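Local coordinates for PDZ domain protein (Parabacteroides distasonis, PDB 4L8N) that is of unknown function but carries PDZ domains and a DUF4136 domain and binds magnesium, at residues A[18-21]-A[26-29]. Numbering follows the deposited sequence.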
loop_
_atom_site.group_PDB
_atom_site.type_symbol
_atom_site.label_atom_id
_atom_site.label_comp_id
_atom_site.label_asym_id
_atom_site.label_seq_id
_atom_site.Cartn_x
_atom_site.Cartn_y
_atom_site.Cartn_z
ATOM N N ILE A 18 12.652 24.073 -4.165
ATOM C CA ILE A 18 14.082 23.895 -3.935
ATOM C C ILE A 18 14.135 22.384 -3.652
ATOM O O ILE A 18 13.640 21.938 -2.610
ATOM C CB ILE A 18 14.730 24.830 -2.872
ATOM C CG1 ILE A 18 14.919 26.244 -3.451
ATOM C CG2 ILE A 18 16.091 24.291 -2.403
ATOM C CD1 ILE A 18 13.882 27.198 -3.071
ATOM N N SER A 19 14.557 21.599 -4.669
ATOM C CA SER A 19 14.594 20.132 -4.666
ATOM C C SER A 19 15.310 19.537 -3.471
ATOM O O SER A 19 16.418 19.944 -3.115
ATOM C CB SER A 19 15.230 19.597 -5.940
ATOM O OG SER A 19 15.426 18.194 -5.892
ATOM N N GLN A 20 14.633 18.554 -2.867
ATOM C CA GLN A 20 15.098 17.771 -1.730
ATOM C C GLN A 20 15.479 16.366 -2.211
ATOM O O GLN A 20 16.041 15.590 -1.438
ATOM C CB GLN A 20 14.044 17.738 -0.598
ATOM C CG GLN A 20 13.815 19.091 0.122
ATOM C CD GLN A 20 15.097 19.815 0.519
ATOM O OE1 GLN A 20 15.357 20.947 0.087
ATOM N NE2 GLN A 20 15.946 19.166 1.318
ATOM N N SER A 21 15.239 16.074 -3.513
ATOM C CA SER A 21 15.580 14.807 -4.169
ATOM C C SER A 21 17.073 14.690 -4.347
ATOM O O SER A 21 17.700 15.628 -4.826
ATOM C CB SER A 21 14.880 14.698 -5.524
ATOM O OG SER A 21 15.496 13.717 -6.343
ATOM N N ASN A 26 19.506 18.379 -6.698
ATOM C CA ASN A 26 19.532 18.521 -5.244
ATOM C C ASN A 26 19.951 19.941 -4.805
ATOM O O ASN A 26 20.949 20.490 -5.294
ATOM C CB ASN A 26 20.451 17.478 -4.614
ATOM C CG ASN A 26 20.174 17.223 -3.149
ATOM O OD1 ASN A 26 19.114 17.571 -2.615
ATOM N ND2 ASN A 26 21.108 16.564 -2.469
ATOM N N ASN A 27 19.129 20.535 -3.908
ATOM C CA ASN A 27 19.276 21.870 -3.305
ATOM C C ASN A 27 19.449 22.969 -4.387
ATOM O O ASN A 27 20.177 23.960 -4.209
ATOM C CB ASN A 27 20.405 21.888 -2.238
ATOM C CG ASN A 27 20.135 20.936 -1.085
ATOM O OD1 ASN A 27 19.069 20.971 -0.440
ATOM N ND2 ASN A 27 21.069 20.022 -0.834
ATOM N N LYS A 28 18.708 22.791 -5.496
ATOM C CA LYS A 28 18.654 23.696 -6.651
ATOM C C LYS A 28 17.198 23.923 -7.011
ATOM O O LYS A 28 16.394 23.046 -6.694
ATOM C CB LYS A 28 19.410 23.093 -7.855
ATOM C CG LYS A 28 20.900 22.890 -7.640
ATOM C CD LYS A 28 21.505 22.178 -8.821
ATOM C CE LYS A 28 22.966 21.883 -8.631
ATOM N NZ LYS A 28 23.452 20.919 -9.652
ATOM N N PRO A 29 16.796 25.033 -7.677
ATOM C CA PRO A 29 15.383 25.155 -8.075
ATOM C C PRO A 29 15.028 24.174 -9.204
ATOM O O PRO A 29 15.786 24.038 -10.165
ATOM C CB PRO A 29 15.252 26.619 -8.534
ATOM C CG PRO A 29 16.562 27.271 -8.243
ATOM C CD PRO A 29 17.585 26.189 -8.154
HETATM O O HOH W 1 18.363 16.862 0.093
#
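I18 and P29 face each other as an antiparallel, non-hydrogen-bonded pair at the base of the beta-hairpin loop between strands 8-18 and 29-34 of the N-terminal PDZ domain, a surface contact at the edge of its antiparallel sheet. From this pair the chain runs out into a loop whose two sides, 18-21 and 26-29, are joined chiefly by backbone. S19 supplies both bonds: its N donates to K28 O at 3.1 Å, and its O accepts from N27 N at 2.9 Å. Neither bond is quite straight, 152° and 149° at the hydrogen.

N27 takes a left-handed backbone conformation as the returning chain passes S19. I18 lays its CG2 branch near the N27 backbone, 4.1 Å from N27 CA; that methyl lies opposite the backbone N about the first torsion, while CG1 sits beside the N. The buried S19 also forms an ST turn, S19 OG accepting from S21 N, and the same hydroxyl bonds to W24 O. S21 OG in turn bonds to N23 N, so both serine hydroxyls bond to backbone inside the loop.

On the other side, CB of K28 leaves away from 18-21, and the extended chain carries NZ to a salt bridge with OE1 of E52 in strand 50-54; P29 packs on I51 of that strand and is joined to it by backbone hydrogen bonding. N26 behaves differently: its CG stands anti to the backbone N (chi1 -159°), which brings the amide back against the S21 carbonyl oxygen. There N26 OD1 comes within 3.3 Å of S21 O without bonding, both being acceptors; a water instead links the two sides, donating to Q20 O at 3.1 Å and to N26 OD1 at 2.9 Å.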